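Local coordinates for protein methylmalonyl-CoA carboxyltransferase 12S subunit (PDB 1ON9) that transfers the carboxyl group of methylmalonyl-CoA to the biotin of the 1.3S subunit, forming propanoyl-CoA, as the hexameric core of transcarboxylase, at residues F356-N361 and Y395-V400; A160-S165 and P186-F191; P401-V406 and E504-K509; Q366-P371 and G413-M418. All blocks are in the same frame, centred on the assembly; numbering follows the deposited sequence.

Overall arrangement
From the N terminus, contact 2 comes first: in the N-terminal half, residues 160-165 and 186-191 close a loop of twenty residues between helices 147-164 and 184-188. The other three contacts lie in the C-terminal half, around its own mixed sheet. Contact 1 closes 33 residues between helices 344-359 and 384-397. Contact 4 begins inside that loop, on strand 364-370, and ends beyond it on helix 412-417, so the two cross. Contact 3 spans 97 residues, from strand 402-407 to the chain after helix 495-505, and crosses contact 4; their strands are neighbours in the sheet. Contacts 1 and 2, with centres about 17 Å apart, meet where Phe-356 packs on Phe-191, joining the two halves.

Contact 1 of 4, residues F356-N361 and Y395-V400; sequences FCDSFN and YSEATV
Asp-358, in the last turn of helix 344-359, reaches across to the backbone that leaves helix 384-397, tying together two helix C-termini in the crotonase-like C-terminal half of the carboxyltransferase. The first helix ends in a Schellman motif, with Asn-361 at positive phi as its C-prime residue.

Hydrogen bonds dominate. With CG swung to the side remote from its own N (chi1 -177°), the carboxylate of Asp-358 extends to two successive amides. Thr-399 N donates to Asp-358 OD2 at 2.7 Å, coming from above the carboxylate plane, while Val-400 N approaches the same oxygen nearly end-on at 3.3 Å, in a more bent bond of 143°. The other oxygen, Asp-358 OD1, accepts a short hydrogen bond from a water 2.5 Å away, and this water also donates to Glu-397 O, linking the carboxylate to the last helical residue.

Charge adds a contribution from outside: Lys-517 of the second subunit forms a salt bridge with Asp-358 OD2 and a hydrogen bond with Thr-399 OG1, and His-518 of that subunit bonds to Asp-358 OD1. Replacing Asp-358 with an alanine would probably leave the Thr-399 and Val-400 amides without their shared acceptor and Lys-517 of the second subunit without its counter-charge.

Close carbon contacts flank this grip. Ala-398 CB rests 3.7 Å from Asp-358 CG, and both methyls of Val-400 lie on one side of Asp-358 OD2, CG1 the nearer and also 3.6 Å from Asn-361 CA.

Contact 2 of 4, residues A160-S165 and P186-F191; sequences ANVKLS and PALTDF
Asn-161 and Leu-188 meet through their CB atoms, 3.5 Å apart, the two chains set roughly perpendicular. Both put CG anti to the carbonyl carbon (chi1 -77° in Asn-161, -66° in Leu-188), which sends the two ends apart. The amide of Asn-161 extends alongside Thr-189, ND2 lying 3.7 Å from Thr-189 CG2, while its OD1 is hydrogen-bonded to Ser-185. The branch of Leu-188 is directed instead to Val-162: CD2 packs 3.8 Å from Val-162 CG2, the methyl beside the backbone N of Val-162.

The contact joins the end of helix 147-164 to the short helix 184-188 in the crotonase-like N-terminal half, where helix 147-164 leads into strand 170-175 of the mixed sheet. Thr-189 folds back on the preceding turn: its OG1 (chi1 64°) donates to Pro-186 O at 2.6 Å, an oxygen that also accepts from Thr-189 N.

No direct hydrogen bond spans the segments, but a water bridges them. It lies 2.7 Å from Ser-165 OG and within hydrogen-bonding distance of Leu-188 O and Asp-190 OD2. Ser-165 OG and Asp-190 OD2 are also bound by the backbone and side chain of Asn-520 of the second subunit.

Contact 3 of 4, residues P401-V406 and E504-K509; sequences PKITVV and EMYATK
With CG opposite the backbone N (chi1 175°) and the chain extended beyond it, Lys-509 lies along Pro-401, its CD 4.0 Å from Pro-401 CA. Tyr-506 points its CB at the proline, and chi1 -70°, with CG anti to the carbonyl carbon, carries the ring away from it. Tyr-506 takes the other end of the pyrrolidine: Pro-401 CB meets Tyr-506 CB at 3.9 Å, and Pro-401 CG comes within 3.2 Å of Tyr-506 O, a carbonyl that already accepts from Lys-509 N. Ile-403 CD1 approaches Tyr-506 CD2 obliquely at 4.4 Å.

Lys-402 bends at chi3 and crosses Lys-509 at a slant, leaving NZ to NZ at 5.0 Å. Each ammonium has its own oxygen partners, which probably offset their repulsion: Lys-509 NZ makes a salt bridge with Asp-426 and a hydrogen bond to Val-400 O, while Lys-402 NZ bonds to the carbonyls of Tyr-395, Ala-398 and Leu-423.

The contact fastens the chain after helix 495-505 to the start of strand 402-407, an inner strand of the C-terminal mixed sheet flanked by strands 364-370 and 427-430. Ile-403 also packs on helix 495-505, and Tyr-506 OH bonds to Gln-125 of the third subunit.

Contact 4 of 4, residues Q366-P371 and G413-M418; sequences QLVDVP and GSYLAM
Val-370 sets both methyls against the hydroxyl of Ser-414, CG1 3.3 Å from OG. With CG1 between the backbone N and the carbonyl carbon and CG2 opposite the N (chi1 63°), both branches face Ser-414, and CG2 fits tightly against Ser-414 CB at 3.5 Å. Val-370 CG1 also lies against Met-418 CG. The hydroxyl itself is hydrogen-bonded to Tyr-411 O, so the valine covers a polar atom that already has its partner. A glycine in place of Val-370 would probably open a gap over Ser-414 and leave Met-418 CG without this apolar neighbour.

Val-368 and Met-418 run antiparallel alongside one another, Val-368 CG2 lying 3.7 Å from Met-418 CB. The other methyl, Val-368 CG1, meets the Tyr-415 ring at its edge, 4.4 Å from CD2. Met-418 folds at chi2 and chi3, bringing its CE 3.9 Å from Leu-367 O.

At the far end Gln-366 bends at chi2, and its CG lies 3.2 Å from Met-418 O, a buried carbonyl that has no hydrogen-bond partner. The amide of Gln-366 is engaged outside the contact: OE1 with Tyr-395 OH and NE2 with Thr-404 OG1.

Strand 366-370 and helix 413-417 run nearly antiparallel, at 164°, with axes 8.7 Å apart. The helix thus lies against the C-terminal sheet, where strand 364-370 runs between strands 326-333 and 402-407, and Ala-417 and Met-418 pack on helix 384-397.

Contact 1 of 4, residues F356-N361 and Y395-V400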
loop_
_atom_site.group_PDB
_atom_site.type_symbol
_atom_site.label_atom_id
_atom_site.label_comp_id
_atom_site.label_asym_id
_atom_site.label_seq_id
_atom_site.Cartn_x
_atom_site.Cartn_y
_atom_site.Cartn_z
ATOM N N PHE E 356 -20.550 3.888 -14.457
ATOM C CA PHE E 356 -19.674 3.271 -15.448
ATOM C C PHE E 356 -18.538 4.205 -15.882
ATOM O O PHE E 356 -17.376 3.788 -15.964
ATOM C CB PHE E 356 -20.451 2.856 -16.704
ATOM C CG PHE E 356 -19.556 2.347 -17.807
ATOM C CD1 PHE E 356 -19.133 1.013 -17.824
ATOM C CD2 PHE E 356 -19.023 3.231 -18.749
ATOM C CE1 PHE E 356 -18.187 0.577 -18.756
ATOM C CE2 PHE E 356 -18.074 2.804 -19.685
ATOM C CZ PHE E 356 -17.655 1.477 -19.688
ATOM N N CYS E 357 -18.885 5.449 -16.209
ATOM C CA CYS E 357 -17.880 6.410 -16.654
ATOM C C CYS E 357 -16.853 6.579 -15.566
ATOM O O CYS E 357 -15.656 6.606 -15.832
ATOM C CB CYS E 357 -18.518 7.761 -16.994
ATOM S SG CYS E 357 -19.413 7.745 -18.555
ATOM N N ASP E 358 -17.317 6.686 -14.329
ATOM C CA ASP E 358 -16.395 6.837 -13.222
ATOM C C ASP E 358 -15.454 5.634 -13.146
ATOM O O ASP E 358 -14.250 5.798 -12.957
ATOM C CB ASP E 358 -17.161 6.979 -11.903
ATOM C CG ASP E 358 -16.242 7.219 -10.729
ATOM O OD1 ASP E 358 -16.334 6.470 -9.735
ATOM O OD2 ASP E 358 -15.416 8.153 -10.799
ATOM N N SER E 359 -16.003 4.426 -13.302
ATOM C CA SER E 359 -15.201 3.209 -13.244
ATOM C C SER E 359 -14.062 3.201 -14.248
ATOM O O SER E 359 -12.965 2.731 -13.948
ATOM C CB SER E 359 -16.060 1.966 -13.510
ATOM O OG SER E 359 -16.778 1.612 -12.354
ATOM N N PHE E 360 -14.334 3.712 -15.444
ATOM C CA PHE E 360 -13.333 3.713 -16.500
ATOM C C PHE E 360 -12.729 5.041 -16.857
ATOM O O PHE E 360 -12.310 5.266 -17.999
ATOM C CB PHE E 360 -13.894 3.019 -17.736
ATOM C CG PHE E 360 -14.082 1.559 -17.528
ATOM C CD1 PHE E 360 -15.316 1.050 -17.162
ATOM C CD2 PHE E 360 -12.982 0.701 -17.571
ATOM C CE1 PHE E 360 -15.461 -0.300 -16.830
ATOM C CE2 PHE E 360 -13.116 -0.653 -17.238
ATOM C CZ PHE E 360 -14.357 -1.153 -16.866
ATOM N N ASN E 361 -12.709 5.929 -15.869
ATOM C CA ASN E 361 -12.056 7.209 -16.027
ATOM C C ASN E 361 -12.540 8.098 -17.140
ATOM O O ASN E 361 -11.752 8.802 -17.766
ATOM C CB ASN E 361 -10.570 6.940 -16.192
ATOM C CG ASN E 361 -10.094 5.905 -15.222
ATOM O OD1 ASN E 361 -10.240 6.082 -14.017
ATOM N ND2 ASN E 361 -9.547 4.807 -15.727
ATOM N N TYR E 395 -22.939 10.350 -8.509
ATOM C CA TYR E 395 -22.162 11.569 -8.691
ATOM C C TYR E 395 -21.288 11.855 -7.480
ATOM O O TYR E 395 -20.111 12.190 -7.630
ATOM C CB TYR E 395 -23.083 12.759 -8.960
ATOM C CG TYR E 395 -23.421 12.906 -10.419
ATOM C CD1 TYR E 395 -24.739 12.944 -10.850
ATOM C CD2 TYR E 395 -22.405 13.017 -11.371
ATOM C CE1 TYR E 395 -25.051 13.090 -12.206
ATOM C CE2 TYR E 395 -22.702 13.161 -12.728
ATOM C CZ TYR E 395 -24.021 13.195 -13.134
ATOM O OH TYR E 395 -24.316 13.311 -14.466
ATOM N N SER E 396 -21.848 11.726 -6.276
ATOM C CA SER E 396 -21.069 11.975 -5.047
ATOM C C SER E 396 -19.867 11.045 -4.917
ATOM O O SER E 396 -18.799 11.446 -4.439
ATOM C CB SER E 396 -21.957 11.817 -3.807
ATOM O OG SER E 396 -22.980 12.789 -3.835
ATOM N N GLU E 397 -20.045 9.794 -5.329
ATOM C CA GLU E 397 -18.977 8.795 -5.290
ATOM C C GLU E 397 -17.968 9.015 -6.426
ATOM O O GLU E 397 -16.792 8.700 -6.295
ATOM C CB GLU E 397 -19.596 7.393 -5.450
ATOM C CG GLU E 397 -18.653 6.297 -5.946
ATOM C CD GLU E 397 -17.849 5.649 -4.829
ATOM O OE1 GLU E 397 -16.971 4.805 -5.136
ATOM O OE2 GLU E 397 -18.096 5.980 -3.644
ATOM N N ALA E 398 -18.433 9.546 -7.550
ATOM C CA ALA E 398 -17.543 9.710 -8.692
ATOM C C ALA E 398 -16.344 10.615 -8.459
ATOM O O ALA E 398 -16.453 11.677 -7.841
ATOM C CB ALA E 398 -18.336 10.179 -9.907
ATOM N N THR E 399 -15.190 10.189 -8.969
ATOM C CA THR E 399 -13.970 10.971 -8.817
ATOM C C THR E 399 -13.402 11.459 -10.153
ATOM O O THR E 399 -12.409 12.175 -10.183
ATOM C CB THR E 399 -12.903 10.165 -8.070
ATOM O OG1 THR E 399 -12.725 8.915 -8.739
ATOM C CG2 THR E 399 -13.337 9.919 -6.616
ATOM N N VAL E 400 -14.020 11.065 -11.263
ATOM C CA VAL E 400 -13.557 11.549 -12.559
ATOM C C VAL E 400 -13.938 13.034 -12.622
ATOM O O VAL E 400 -14.739 13.513 -11.805
ATOM C CB VAL E 400 -14.287 10.849 -13.749
ATOM C CG1 VAL E 400 -13.860 9.387 -13.850
ATOM C CG2 VAL E 400 -15.815 10.956 -13.576
HETATM O O HOH W 1 -15.233 6.893 -7.494
#

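Contact 2 of 4, residues A160-S165 and P186-F191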
loop_
_atom_site.group_PDB
_atom_site.type_symbol
_atom_site.label_atom_id
_atom_site.label_comp_id
_atom_site.label_asym_id
_atom_site.label_seq_id
_atom_site.Cartn_x
_atom_site.Cartn_y
_atom_site.Cartn_z
ATOM N N ALA E 160 -17.682 -14.421 -12.522
ATOM C CA ALA E 160 -16.624 -13.862 -13.352
ATOM C C ALA E 160 -17.015 -12.484 -13.901
ATOM O O ALA E 160 -16.159 -11.603 -14.028
ATOM C CB ALA E 160 -16.295 -14.838 -14.515
ATOM N N ASN E 161 -18.289 -12.294 -14.246
ATOM C CA ASN E 161 -18.732 -10.992 -14.774
ATOM C C ASN E 161 -18.548 -9.936 -13.697
ATOM O O ASN E 161 -18.162 -8.804 -13.976
ATOM C CB ASN E 161 -20.222 -11.001 -15.151
ATOM C CG ASN E 161 -20.501 -11.707 -16.448
ATOM O OD1 ASN E 161 -21.338 -12.587 -16.488
ATOM N ND2 ASN E 161 -19.820 -11.309 -17.526
ATOM N N VAL E 162 -18.860 -10.319 -12.462
ATOM C CA VAL E 162 -18.758 -9.408 -11.339
ATOM C C VAL E 162 -17.295 -9.162 -11.042
ATOM O O VAL E 162 -16.897 -8.047 -10.719
ATOM C CB VAL E 162 -19.476 -9.979 -10.097
ATOM C CG1 VAL E 162 -19.232 -9.078 -8.875
ATOM C CG2 VAL E 162 -20.980 -10.076 -10.391
ATOM N N LYS E 163 -16.489 -10.213 -11.132
ATOM C CA LYS E 163 -15.066 -10.057 -10.891
ATOM C C LYS E 163 -14.485 -9.043 -11.890
ATOM O O LYS E 163 -13.701 -8.178 -11.515
ATOM C CB LYS E 163 -14.361 -11.403 -11.055
ATOM C CG LYS E 163 -12.902 -11.405 -10.669
ATOM C CD LYS E 163 -12.340 -12.827 -10.793
ATOM C CE LYS E 163 -10.918 -12.916 -10.285
ATOM N NZ LYS E 163 -10.282 -14.207 -10.671
ATOM N N LEU E 164 -14.859 -9.156 -13.162
ATOM C CA LEU E 164 -14.340 -8.235 -14.181
ATOM C C LEU E 164 -14.956 -6.843 -14.147
ATOM O O LEU E 164 -14.406 -5.895 -14.719
ATOM C CB LEU E 164 -14.575 -8.795 -15.584
ATOM C CG LEU E 164 -13.529 -9.709 -16.225
ATOM C CD1 LEU E 164 -13.353 -10.988 -15.390
ATOM C CD2 LEU E 164 -13.988 -10.026 -17.662
ATOM N N SER E 165 -16.099 -6.730 -13.480
ATOM C CA SER E 165 -16.842 -5.483 -13.424
ATOM C C SER E 165 -16.038 -4.306 -12.900
ATOM O O SER E 165 -15.537 -4.346 -11.788
ATOM C CB SER E 165 -18.095 -5.676 -12.569
ATOM O OG SER E 165 -18.977 -4.580 -12.729
ATOM N N PRO E 186 -25.382 -11.037 -19.281
ATOM C CA PRO E 186 -25.405 -9.748 -19.984
ATOM C C PRO E 186 -25.712 -8.618 -18.997
ATOM O O PRO E 186 -25.138 -7.538 -19.093
ATOM C CB PRO E 186 -26.523 -9.931 -20.999
ATOM C CG PRO E 186 -26.359 -11.359 -21.390
ATOM C CD PRO E 186 -26.149 -12.048 -20.032
ATOM N N ALA E 187 -26.618 -8.873 -18.048
ATOM C CA ALA E 187 -26.984 -7.851 -17.060
ATOM C C ALA E 187 -25.791 -7.431 -16.220
ATOM O O ALA E 187 -25.755 -6.316 -15.717
ATOM C CB ALA E 187 -28.088 -8.366 -16.116
ATOM N N LEU E 188 -24.836 -8.341 -16.043
ATOM C CA LEU E 188 -23.662 -8.052 -15.226
ATOM C C LEU E 188 -22.521 -7.458 -16.044
ATOM O O LEU E 188 -21.501 -7.076 -15.491
ATOM C CB LEU E 188 -23.201 -9.317 -14.501
ATOM C CG LEU E 188 -24.171 -9.870 -13.439
ATOM C CD1 LEU E 188 -23.764 -11.293 -13.050
ATOM C CD2 LEU E 188 -24.174 -8.952 -12.223
ATOM N N THR E 189 -22.671 -7.396 -17.361
ATOM C CA THR E 189 -21.633 -6.767 -18.160
ATOM C C THR E 189 -21.969 -5.279 -18.122
ATOM O O THR E 189 -22.904 -4.878 -17.441
ATOM C CB THR E 189 -21.641 -7.232 -19.611
ATOM O OG1 THR E 189 -22.866 -6.829 -20.235
ATOM C CG2 THR E 189 -21.480 -8.745 -19.677
ATOM N N ASP E 190 -21.233 -4.455 -18.859
ATOM C CA ASP E 190 -21.505 -3.022 -18.817
ATOM C C ASP E 190 -22.507 -2.541 -19.837
ATOM O O ASP E 190 -23.310 -1.663 -19.548
ATOM C CB ASP E 190 -20.202 -2.249 -18.980
ATOM C CG ASP E 190 -19.197 -2.637 -17.938
ATOM O OD1 ASP E 190 -18.081 -3.036 -18.314
ATOM O OD2 ASP E 190 -19.551 -2.569 -16.736
ATOM N N PHE E 191 -22.446 -3.101 -21.036
ATOM C CA PHE E 191 -23.354 -2.685 -22.075
ATOM C C PHE E 191 -23.945 -3.835 -22.817
ATOM O O PHE E 191 -23.240 -4.768 -23.193
ATOM C CB PHE E 191 -22.655 -1.786 -23.086
ATOM C CG PHE E 191 -22.132 -0.528 -22.499
ATOM C CD1 PHE E 191 -20.825 -0.452 -22.035
ATOM C CD2 PHE E 191 -22.959 0.579 -22.366
ATOM C CE1 PHE E 191 -20.343 0.728 -21.439
ATOM C CE2 PHE E 191 -22.491 1.748 -21.772
ATOM C CZ PHE E 191 -21.181 1.819 -21.309
HETATM O O HOH W 2 -19.840 -4.817 -15.304
#

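Contact 3 of 4, residues P401-V406 and E504-K509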
loop_
_atom_site.group_PDB
_atom_site.type_symbol
_atom_site.label_atom_id
_atom_site.label_comp_id
_atom_site.label_asym_id
_atom_site.label_seq_id
_atom_site.Cartn_x
_atom_site.Cartn_y
_atom_site.Cartn_z
ATOM N N PRO E 401 -13.374 13.781 -13.587
ATOM C CA PRO E 401 -13.729 15.198 -13.691
ATOM C C PRO E 401 -15.237 15.286 -13.904
ATOM O O PRO E 401 -15.803 14.518 -14.686
ATOM C CB PRO E 401 -12.966 15.661 -14.931
ATOM C CG PRO E 401 -11.745 14.774 -14.933
ATOM C CD PRO E 401 -12.343 13.420 -14.580
ATOM N N LYS E 402 -15.878 16.207 -13.199
ATOM C CA LYS E 402 -17.311 16.409 -13.325
ATOM C C LYS E 402 -17.533 17.875 -13.693
ATOM O O LYS E 402 -17.242 18.771 -12.913
ATOM C CB LYS E 402 -18.007 16.040 -12.007
ATOM C CG LYS E 402 -17.973 14.534 -11.723
ATOM C CD LYS E 402 -18.572 14.187 -10.353
ATOM C CE LYS E 402 -17.624 14.514 -9.222
ATOM N NZ LYS E 402 -18.196 14.203 -7.877
ATOM N N ILE E 403 -18.037 18.103 -14.900
ATOM C CA ILE E 403 -18.276 19.456 -15.408
ATOM C C ILE E 403 -19.764 19.632 -15.659
ATOM O O ILE E 403 -20.372 18.862 -16.392
ATOM C CB ILE E 403 -17.540 19.694 -16.742
ATOM C CG1 ILE E 403 -16.080 19.231 -16.634
ATOM C CG2 ILE E 403 -17.641 21.175 -17.128
ATOM C CD1 ILE E 403 -15.283 19.952 -15.594
ATOM N N THR E 404 -20.340 20.668 -15.061
ATOM C CA THR E 404 -21.760 20.914 -15.184
ATOM C C THR E 404 -22.079 22.293 -15.737
ATOM O O THR E 404 -21.534 23.303 -15.295
ATOM C CB THR E 404 -22.431 20.760 -13.809
ATOM O OG1 THR E 404 -22.232 19.419 -13.352
ATOM C CG2 THR E 404 -23.923 21.072 -13.877
ATOM N N VAL E 405 -22.969 22.314 -16.712
ATOM C CA VAL E 405 -23.391 23.557 -17.316
ATOM C C VAL E 405 -24.889 23.639 -17.112
ATOM O O VAL E 405 -25.636 22.747 -17.516
ATOM C CB VAL E 405 -23.065 23.588 -18.818
ATOM C CG1 VAL E 405 -23.552 24.921 -19.438
ATOM C CG2 VAL E 405 -21.559 23.453 -19.015
ATOM N N VAL E 406 -25.333 24.699 -16.459
ATOM C CA VAL E 406 -26.757 24.857 -16.245
ATOM C C VAL E 406 -27.313 25.709 -17.368
ATOM O O VAL E 406 -27.034 26.909 -17.456
ATOM C CB VAL E 406 -27.038 25.502 -14.895
ATOM C CG1 VAL E 406 -28.539 25.674 -14.702
ATOM C CG2 VAL E 406 -26.435 24.628 -13.794
ATOM N N GLU E 504 -9.567 20.026 -19.806
ATOM C CA GLU E 504 -8.112 20.057 -19.894
ATOM C C GLU E 504 -7.558 20.317 -18.503
ATOM O O GLU E 504 -6.653 19.623 -18.056
ATOM C CB GLU E 504 -7.660 21.162 -20.864
ATOM C CG GLU E 504 -6.147 21.364 -20.970
ATOM C CD GLU E 504 -5.382 20.104 -21.387
ATOM O OE1 GLU E 504 -6.000 19.146 -21.901
ATOM O OE2 GLU E 504 -4.149 20.080 -21.208
ATOM N N MET E 505 -8.120 21.309 -17.814
ATOM C CA MET E 505 -7.669 21.667 -16.463
ATOM C C MET E 505 -7.745 20.449 -15.537
ATOM O O MET E 505 -6.796 20.130 -14.817
ATOM C CB MET E 505 -8.553 22.802 -15.876
ATOM C CG MET E 505 -8.401 24.214 -16.511
ATOM S SD MET E 505 -9.725 25.488 -16.078
ATOM C CE MET E 505 -9.633 25.489 -14.344
ATOM N N TYR E 506 -8.872 19.743 -15.577
ATOM C CA TYR E 506 -9.051 18.597 -14.692
ATOM C C TYR E 506 -8.597 17.234 -15.200
ATOM O O TYR E 506 -8.859 16.213 -14.566
ATOM C CB TYR E 506 -10.505 18.564 -14.218
ATOM C CG TYR E 506 -10.800 19.702 -13.259
ATOM C CD1 TYR E 506 -10.398 19.636 -11.929
ATOM C CD2 TYR E 506 -11.402 20.882 -13.706
ATOM C CE1 TYR E 506 -10.579 20.707 -11.070
ATOM C CE2 TYR E 506 -11.581 21.964 -12.860
ATOM C CZ TYR E 506 -11.165 21.874 -11.542
ATOM O OH TYR E 506 -11.321 22.957 -10.702
ATOM N N ALA E 507 -7.888 17.225 -16.325
ATOM C CA ALA E 507 -7.364 15.994 -16.897
ATOM C C ALA E 507 -6.374 15.339 -15.930
ATOM O O ALA E 507 -6.107 14.146 -16.025
ATOM C CB ALA E 507 -6.670 16.289 -18.233
ATOM N N THR E 508 -5.825 16.116 -15.000
ATOM C CA THR E 508 -4.880 15.560 -14.028
ATOM C C THR E 508 -5.497 15.469 -12.634
ATOM O O THR E 508 -4.789 15.365 -11.643
ATOM C CB THR E 508 -3.609 16.416 -13.927
ATOM O OG1 THR E 508 -3.975 17.752 -13.552
ATOM C CG2 THR E 508 -2.870 16.443 -15.270
ATOM N N LYS E 509 -6.822 15.526 -12.556
ATOM C CA LYS E 509 -7.499 15.435 -11.263
ATOM C C LYS E 509 -7.258 14.079 -10.607
ATOM O O LYS E 509 -7.354 13.044 -11.259
ATOM C CB LYS E 509 -9.004 15.618 -11.438
ATOM C CG LYS E 509 -9.821 15.428 -10.157
ATOM C CD LYS E 509 -11.321 15.383 -10.494
ATOM C CE LYS E 509 -12.193 15.185 -9.246
ATOM N NZ LYS E 509 -13.632 15.186 -9.637
#

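Contact 4 of 4, residues Q366-P371 and G413-M418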
loop_
_atom_site.group_PDB
_atom_site.type_symbol
_atom_site.label_atom_id
_atom_site.label_comp_id
_atom_site.label_asym_id
_atom_site.label_seq_id
_atom_site.Cartn_x
_atom_site.Cartn_y
_atom_site.Cartn_z
ATOM N N GLN E 366 -22.385 17.462 -17.513
ATOM C CA GLN E 366 -23.831 17.595 -17.320
ATOM C C GLN E 366 -24.388 18.845 -18.004
ATOM O O GLN E 366 -23.773 19.915 -17.961
ATOM C CB GLN E 366 -24.177 17.684 -15.819
ATOM C CG GLN E 366 -23.966 16.395 -15.009
ATOM C CD GLN E 366 -22.549 15.875 -15.085
ATOM O OE1 GLN E 366 -22.304 14.760 -15.571
ATOM N NE2 GLN E 366 -21.600 16.676 -14.604
ATOM N N LEU E 367 -25.545 18.697 -18.641
ATOM C CA LEU E 367 -26.238 19.818 -19.275
ATOM C C LEU E 367 -27.563 19.834 -18.524
ATOM O O LEU E 367 -28.410 18.942 -18.679
ATOM C CB LEU E 367 -26.429 19.560 -20.770
ATOM C CG LEU E 367 -25.124 19.429 -21.562
ATOM C CD1 LEU E 367 -25.470 19.221 -23.036
ATOM C CD2 LEU E 367 -24.246 20.681 -21.388
ATOM N N VAL E 368 -27.732 20.858 -17.697
ATOM C CA VAL E 368 -28.890 20.947 -16.828
ATOM C C VAL E 368 -30.030 21.863 -17.227
ATOM O O VAL E 368 -29.850 23.046 -17.529
ATOM C CB VAL E 368 -28.434 21.345 -15.390
ATOM C CG1 VAL E 368 -29.582 21.213 -14.388
ATOM C CG2 VAL E 368 -27.235 20.476 -14.960
ATOM N N ASP E 369 -31.217 21.286 -17.210
ATOM C CA ASP E 369 -32.438 22.022 -17.469
ATOM C C ASP E 369 -33.483 21.067 -16.925
ATOM O O ASP E 369 -34.117 20.328 -17.674
ATOM C CB ASP E 369 -32.662 22.270 -18.958
ATOM C CG ASP E 369 -33.756 23.285 -19.189
ATOM O OD1 ASP E 369 -34.427 23.620 -18.190
ATOM O OD2 ASP E 369 -33.950 23.741 -20.337
ATOM N N VAL E 370 -33.638 21.088 -15.605
ATOM C CA VAL E 370 -34.540 20.177 -14.917
ATOM C C VAL E 370 -35.413 20.928 -13.903
ATOM O O VAL E 370 -34.909 21.617 -13.009
ATOM C CB VAL E 370 -33.682 19.055 -14.235
ATOM C CG1 VAL E 370 -32.747 19.681 -13.179
ATOM C CG2 VAL E 370 -34.583 17.962 -13.648
ATOM N N PRO E 371 -36.741 20.810 -14.038
ATOM C CA PRO E 371 -37.708 21.476 -13.156
ATOM C C PRO E 371 -38.004 20.736 -11.859
ATOM O O PRO E 371 -38.673 21.266 -10.975
ATOM C CB PRO E 371 -38.941 21.574 -14.037
ATOM C CG PRO E 371 -38.910 20.270 -14.735
ATOM C CD PRO E 371 -37.439 20.150 -15.155
ATOM N N GLY E 413 -33.888 19.351 -5.440
ATOM C CA GLY E 413 -33.126 18.113 -5.493
ATOM C C GLY E 413 -32.741 17.599 -6.868
ATOM O O GLY E 413 -31.694 16.960 -7.012
ATOM N N SER E 414 -33.560 17.874 -7.880
ATOM C CA SER E 414 -33.266 17.379 -9.224
ATOM C C SER E 414 -32.005 18.027 -9.767
ATOM O O SER E 414 -31.278 17.415 -10.556
ATOM C CB SER E 414 -34.445 17.626 -10.174
ATOM O OG SER E 414 -34.582 19.007 -10.464
ATOM N N TYR E 415 -31.745 19.258 -9.334
ATOM C CA TYR E 415 -30.549 19.991 -9.743
ATOM C C TYR E 415 -29.344 19.376 -9.033
ATOM O O TYR E 415 -28.284 19.178 -9.640
ATOM C CB TYR E 415 -30.685 21.475 -9.375
ATOM C CG TYR E 415 -29.380 22.240 -9.221
ATOM C CD1 TYR E 415 -29.091 22.896 -8.029
ATOM C CD2 TYR E 415 -28.458 22.340 -10.268
ATOM C CE1 TYR E 415 -27.940 23.631 -7.870
ATOM C CE2 TYR E 415 -27.275 23.090 -10.117
ATOM C CZ TYR E 415 -27.032 23.729 -8.912
ATOM O OH TYR E 415 -25.892 24.479 -8.702
ATOM N N LEU E 416 -29.496 19.083 -7.744
ATOM C CA LEU E 416 -28.403 18.454 -7.007
ATOM C C LEU E 416 -28.064 17.109 -7.655
ATOM O O LEU E 416 -26.900 16.728 -7.750
ATOM C CB LEU E 416 -28.803 18.233 -5.546
ATOM C CG LEU E 416 -29.122 19.522 -4.776
ATOM C CD1 LEU E 416 -29.513 19.162 -3.353
ATOM C CD2 LEU E 416 -27.898 20.467 -4.792
ATOM N N ALA E 417 -29.091 16.407 -8.116
ATOM C CA ALA E 417 -28.924 15.106 -8.752
ATOM C C ALA E 417 -28.164 15.196 -10.062
ATOM O O ALA E 417 -27.591 14.206 -10.506
ATOM C CB ALA E 417 -30.267 14.477 -8.979
ATOM N N MET E 418 -28.177 16.376 -10.682
ATOM C CA MET E 418 -27.458 16.624 -11.938
ATOM C C MET E 418 -26.035 17.118 -11.677
ATOM O O MET E 418 -25.408 17.771 -12.523
ATOM C CB MET E 418 -28.210 17.637 -12.802
ATOM C CG MET E 418 -29.505 17.079 -13.376
ATOM S SD MET E 418 -29.222 15.583 -14.368
ATOM C CE MET E 418 -28.325 16.286 -15.800
#